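Local coordinates for protein putative P450-like enzyme (Streptomyces himastatinicus ATCC 53653, PDB 5Z9J) that binds heme and probably acts as a cytochrome P450-type monooxygenase in bacterial secondary metabolism, at residues M250-A255 / M278-P283; S268-L273 / A360-L365. All coordinates share one frame; numbering follows the deposited sequence.

Contact 1: residues M250-A255 / M278-P283; sequences MLCLDA and MRYMSP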
loop_
_atom_site.group_PDB
_atom_site.type_symbol
_atom_site.label_atom_id
_atom_site.label_comp_id
_atom_site.label_asym_id
_atom_site.label_seq_id
_atom_site.Cartn_x
_atom_site.Cartn_y
_atom_site.Cartn_z
ATOM N N MET A 250 4.532 10.456 11.779
ATOM C CA MET A 250 4.337 11.602 12.637
ATOM C C MET A 250 3.642 11.223 13.944
ATOM O O MET A 250 3.939 11.810 14.977
ATOM C CB MET A 250 3.508 12.684 11.930
ATOM C CG MET A 250 4.094 13.112 10.595
ATOM S SD MET A 250 5.877 13.504 10.598
ATOM C CE MET A 250 5.944 14.900 11.723
ATOM N N LEU A 251 2.706 10.271 13.905
ATOM C CA LEU A 251 2.033 9.801 15.121
ATOM C C LEU A 251 3.007 9.129 16.078
ATOM O O LEU A 251 2.928 9.323 17.296
ATOM C CB LEU A 251 0.932 8.818 14.789
ATOM C CG LEU A 251 0.362 8.090 15.995
ATOM C CD1 LEU A 251 -0.422 9.054 16.884
ATOM C CD2 LEU A 251 -0.540 6.920 15.588
ATOM N N CYS A 252 3.891 8.309 15.525
ATOM C CA CYS A 252 4.902 7.608 16.327
ATOM C C CYS A 252 5.978 8.541 16.974
ATOM O O CYS A 252 6.435 8.331 18.108
ATOM C CB CYS A 252 5.540 6.515 15.443
ATOM S SG CYS A 252 4.438 5.113 15.176
ATOM N N LEU A 253 6.424 9.535 16.224
ATOM C CA LEU A 253 7.289 10.586 16.707
ATOM C C LEU A 253 6.643 11.340 17.881
ATOM O O LEU A 253 7.308 11.705 18.845
ATOM C CB LEU A 253 7.592 11.575 15.571
ATOM C CG LEU A 253 8.545 11.090 14.484
ATOM C CD1 LEU A 253 8.631 12.135 13.393
ATOM C CD2 LEU A 253 9.897 10.856 15.025
ATOM N N ASP A 254 5.365 11.691 17.722
ATOM C CA ASP A 254 4.640 12.351 18.800
ATOM C C ASP A 254 4.581 11.459 20.032
ATOM O O ASP A 254 4.727 11.924 21.156
ATOM C CB ASP A 254 3.233 12.719 18.364
ATOM C CG ASP A 254 2.442 13.434 19.459
ATOM O OD1 ASP A 254 2.370 14.676 19.452
ATOM O OD2 ASP A 254 1.874 12.742 20.336
ATOM N N ALA A 255 4.357 10.177 19.803
ATOM C CA ALA A 255 4.169 9.224 20.890
ATOM C C ALA A 255 5.484 8.903 21.593
ATOM O O ALA A 255 5.530 8.786 22.809
ATOM C CB ALA A 255 3.533 7.952 20.329
ATOM N N MET A 278 7.408 1.496 8.979
ATOM C CA MET A 278 6.840 0.393 8.198
ATOM C C MET A 278 6.876 -0.925 8.980
ATOM O O MET A 278 5.946 -1.706 8.976
ATOM C CB MET A 278 7.564 0.279 6.853
ATOM C CG MET A 278 7.010 1.373 5.820
ATOM S SD MET A 278 7.692 1.060 4.184
ATOM C CE MET A 278 9.315 1.645 4.417
ATOM N N ARG A 279 7.946 -1.140 9.708
ATOM C CA ARG A 279 7.991 -2.404 10.443
ATOM C C ARG A 279 6.891 -2.425 11.499
ATOM O O ARG A 279 6.064 -3.332 11.512
ATOM C CB ARG A 279 9.358 -2.592 11.080
ATOM C CG ARG A 279 9.486 -3.958 11.733
ATOM C CD ARG A 279 10.716 -3.940 12.596
ATOM N NE ARG A 279 10.690 -2.990 13.706
ATOM C CZ ARG A 279 10.118 -3.230 14.892
ATOM N NH1 ARG A 279 9.474 -4.384 15.107
ATOM N NH2 ARG A 279 10.173 -2.315 15.853
ATOM N N TYR A 280 6.823 -1.319 12.250
ATOM C CA TYR A 280 6.039 -1.176 13.479
ATOM C C TYR A 280 4.542 -0.962 13.273
ATOM O O TYR A 280 3.711 -1.414 14.078
ATOM C CB TYR A 280 6.640 -0.018 14.308
ATOM C CG TYR A 280 5.980 0.261 15.621
ATOM C CD1 TYR A 280 6.426 -0.364 16.776
ATOM C CD2 TYR A 280 4.897 1.145 15.712
ATOM C CE1 TYR A 280 5.831 -0.126 17.982
ATOM C CE2 TYR A 280 4.294 1.400 16.943
ATOM C CZ TYR A 280 4.784 0.750 18.075
ATOM O OH TYR A 280 4.241 0.934 19.314
ATOM N N MET A 281 4.176 -0.256 12.203
ATOM C CA MET A 281 2.788 -0.007 11.910
ATOM C C MET A 281 2.654 -0.089 10.387
ATOM O O MET A 281 2.776 0.921 9.689
ATOM C CB MET A 281 2.356 1.366 12.483
ATOM C CG MET A 281 0.824 1.730 12.364
ATOM S SD MET A 281 0.448 3.338 13.141
ATOM C CE MET A 281 1.033 2.945 14.784
ATOM N N SER A 282 2.438 -1.313 9.896
ATOM C CA SER A 282 2.680 -1.636 8.520
ATOM C C SER A 282 1.461 -1.211 7.694
ATOM O O SER A 282 0.389 -1.789 7.864
ATOM C CB SER A 282 3.003 -3.134 8.416
ATOM O OG SER A 282 4.068 -3.478 9.337
ATOM N N PRO A 283 1.608 -0.181 6.832
ATOM C CA PRO A 283 0.434 0.239 6.039
ATOM C C PRO A 283 -0.275 -0.893 5.312
ATOM O O PRO A 283 -1.519 -0.964 5.256
ATOM C CB PRO A 283 1.031 1.258 5.039
ATOM C CG PRO A 283 2.167 1.837 5.723
ATOM C CD PRO A 283 2.766 0.700 6.577
#

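Contact 2: residues S268-L273 / A360-L365; sequences SLVPAL and AVEILL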
loop_
_atom_site.group_PDB
_atom_site.type_symbol
_atom_site.label_atom_id
_atom_site.label_comp_id
_atom_site.label_asym_id
_atom_site.label_seq_id
_atom_site.Cartn_x
_atom_site.Cartn_y
_atom_site.Cartn_z
ATOM N N SER A 268 19.965 12.477 9.687
ATOM C CA SER A 268 20.337 11.367 8.828
ATOM C C SER A 268 19.520 10.114 9.222
ATOM O O SER A 268 19.574 9.086 8.547
ATOM C CB SER A 268 21.834 11.093 8.926
ATOM O OG SER A 268 22.141 10.478 10.169
ATOM N N LEU A 269 18.769 10.200 10.323
ATOM C CA LEU A 269 17.950 9.055 10.772
ATOM C C LEU A 269 16.611 8.895 10.068
ATOM O O LEU A 269 15.937 7.865 10.237
ATOM C CB LEU A 269 17.641 9.175 12.230
ATOM C CG LEU A 269 18.847 9.006 13.148
ATOM C CD1 LEU A 269 18.365 9.259 14.545
ATOM C CD2 LEU A 269 19.469 7.626 12.987
ATOM N N VAL A 270 16.202 9.912 9.304
ATOM C CA VAL A 270 14.872 9.881 8.718
ATOM C C VAL A 270 14.589 8.630 7.841
ATOM O O VAL A 270 13.582 7.986 8.045
ATOM C CB VAL A 270 14.597 11.158 7.902
ATOM C CG1 VAL A 270 13.258 11.047 7.257
ATOM C CG2 VAL A 270 14.614 12.391 8.820
ATOM N N PRO A 271 15.488 8.248 6.905
ATOM C CA PRO A 271 15.184 7.018 6.158
ATOM C C PRO A 271 15.007 5.783 7.024
ATOM O O PRO A 271 14.075 4.996 6.800
ATOM C CB PRO A 271 16.410 6.834 5.252
ATOM C CG PRO A 271 16.949 8.199 5.065
ATOM C CD PRO A 271 16.666 8.941 6.351
ATOM N N ALA A 272 15.876 5.614 8.017
ATOM C CA ALA A 272 15.734 4.467 8.904
ATOM C C ALA A 272 14.462 4.590 9.767
ATOM O O ALA A 272 13.874 3.581 10.203
ATOM C CB ALA A 272 16.976 4.331 9.783
ATOM N N LEU A 273 14.062 5.830 10.056
ATOM C CA LEU A 273 12.803 6.092 10.766
ATOM C C LEU A 273 11.594 5.617 9.960
ATOM O O LEU A 273 10.663 4.986 10.469
ATOM C CB LEU A 273 12.698 7.602 11.074
ATOM C CG LEU A 273 11.347 8.200 11.458
ATOM C CD1 LEU A 273 10.745 7.632 12.759
ATOM C CD2 LEU A 273 11.460 9.705 11.548
ATOM N N ALA A 360 8.416 14.537 2.936
ATOM C CA ALA A 360 7.263 14.998 3.696
ATOM C C ALA A 360 7.600 15.143 5.164
ATOM O O ALA A 360 7.291 16.146 5.779
ATOM C CB ALA A 360 6.119 14.044 3.519
ATOM N N VAL A 361 8.218 14.111 5.730
ATOM C CA VAL A 361 8.568 14.197 7.130
ATOM C C VAL A 361 9.553 15.320 7.420
ATOM O O VAL A 361 9.383 16.068 8.385
ATOM C CB VAL A 361 9.169 12.891 7.609
ATOM C CG1 VAL A 361 9.763 13.061 9.030
ATOM C CG2 VAL A 361 8.087 11.803 7.593
ATOM N N GLU A 362 10.585 15.422 6.578
ATOM C CA GLU A 362 11.598 16.439 6.719
ATOM C C GLU A 362 10.967 17.815 6.685
ATOM O O GLU A 362 11.292 18.671 7.499
ATOM C CB GLU A 362 12.650 16.315 5.617
ATOM C CG GLU A 362 13.616 15.180 5.866
ATOM C CD GLU A 362 14.596 15.028 4.731
ATOM O OE1 GLU A 362 14.363 15.574 3.599
ATOM O OE2 GLU A 362 15.622 14.355 4.952
ATOM N N ILE A 363 10.096 18.043 5.702
ATOM C CA ILE A 363 9.533 19.352 5.596
ATOM C C ILE A 363 8.523 19.634 6.730
ATOM O O ILE A 363 8.485 20.756 7.233
ATOM C CB ILE A 363 8.904 19.574 4.201
ATOM C CG1 ILE A 363 10.040 19.742 3.199
ATOM C CG2 ILE A 363 8.043 20.839 4.200
ATOM C CD1 ILE A 363 9.581 19.863 1.734
ATOM N N LEU A 364 7.774 18.632 7.190
ATOM C CA LEU A 364 6.923 18.822 8.367
ATOM C C LEU A 364 7.772 19.187 9.574
ATOM O O LEU A 364 7.387 20.046 10.371
ATOM C CB LEU A 364 6.055 17.565 8.669
ATOM C CG LEU A 364 4.797 17.452 7.748
ATOM C CD1 LEU A 364 4.001 16.158 8.000
ATOM C CD2 LEU A 364 3.895 18.654 7.988
ATOM N N LEU A 365 8.921 18.545 9.730
ATOM C CA LEU A 365 9.787 18.850 10.892
ATOM C C LEU A 365 10.364 20.275 10.932
ATOM O O LEU A 365 10.587 20.841 12.019
ATOM C CB LEU A 365 10.942 17.871 10.936
ATOM C CG LEU A 365 10.617 16.425 11.302
ATOM C CD1 LEU A 365 11.880 15.622 11.296
ATOM C CD2 LEU A 365 9.942 16.360 12.668
#

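Contact 1: residues M250-A255 / M278-P283
Cys252 and Met281 mark the closest backbone approach, their CA atoms 9.1 Å apart, so side chains alone bridge the gap. Residues 250-255 form the last turn and a half of helix 240-255; 278-280 finish helix 270-280, and at Met281 the chain leaves helical geometry for a loop. Just past this exit Ser282 OG turns back to bond Met278 O at 2.6 Å, with a C=O...donor angle of 171°, and so ties the loop to the last helical turn. Cys252 is the hub. Its SG approaches the CD2-CE2 side of the Tyr280 ring, 4.0 Å from Tyr280 CD2 and 5.0 Å from the ring centroid; at 58° off the ring normal the sulfur-aromatic contact is oblique. The same SG touches Met281 CE at 4.1 Å; methyl and CD2 corner approach the sulfur from neighbouring directions. Met281 runs extended as far as SD and then bends (chi3 -58°), which swings CE round to meet both Cys252 SG and Leu251 CD2, the latter at 4.3 Å. All four side chains are buried, and the apolar contact between the two segments is small, 122 Å² summed over both sides. Arg317 lies against the Tyr280 ring in a cation-pi contact and also bonds Tyr280 O, while Phe328 meets that ring edge-to-face. In the ExxR motif of the P450 K helix, Arg279 pairs with Glu276. Strand 380-381 closes the cluster through Phe381, which touches Leu251 and Met281, and helix 350-367 packs against Met250 of helix 240-255.

Contact 2: residues S268-L273 / A360-L365
In the helical core of the P450 fold, Val270 near the start of the K helix (270-280) packs against Val361 and Glu362 of the L helix (350-367). The backbones come nearest at Val270 and Glu362, whose CA atoms are 7.6 Å apart. Val270 points into the interface and divides its two methyls between the partners. CG1, anti to the backbone N (chi1 177°), faces Val361 CG1 at 4.4 Å, methyl to methyl; CG2 meets Glu362 CG at 4.2 Å. Glu362 thus contributes its CG methylene; its side chain crosses that of Val270 obliquely, and the extended chain (chi2 177°) carries the carboxylate beyond the contact. One turn on from Val270, Leu273 brings its CD2 to 4.5 Å from Val361 CG1 and extends the apolar patch toward helix 240-255, where it touches Thr249 and Leu253. Val263 of helix 257-265 touches both Val270 and Leu273, while Ile363 and Leu364 point to other helices, 96-116 and 125-130 among them. Such packing of the K helix on the L helix through aliphatic groups, with the Val361 side chain about 11 Å from the heme, belongs to the common helical scaffold of cytochromes P450.

Contacts 1 and 2 use opposite ends of helix 270-280: contact 2 holds its start to helix 350-367, contact 1 its end to helix 240-255. Their centres lie 12 Å apart, and they meet directly where Leu253 packs on Leu273 and where Met250 touches Leu364 and Val361, so the three helices form one continuous apolar cluster. Both contacts are buried, but contact 2 is farther from the chain's centre and has the partly exposed Glu362 at its margin, whereas every touching residue of contact 1 is buried. Chemically, contact 1 relies on sulfur and an aromatic ring, contact 2 on branched aliphatic methyls and a glutamate stem.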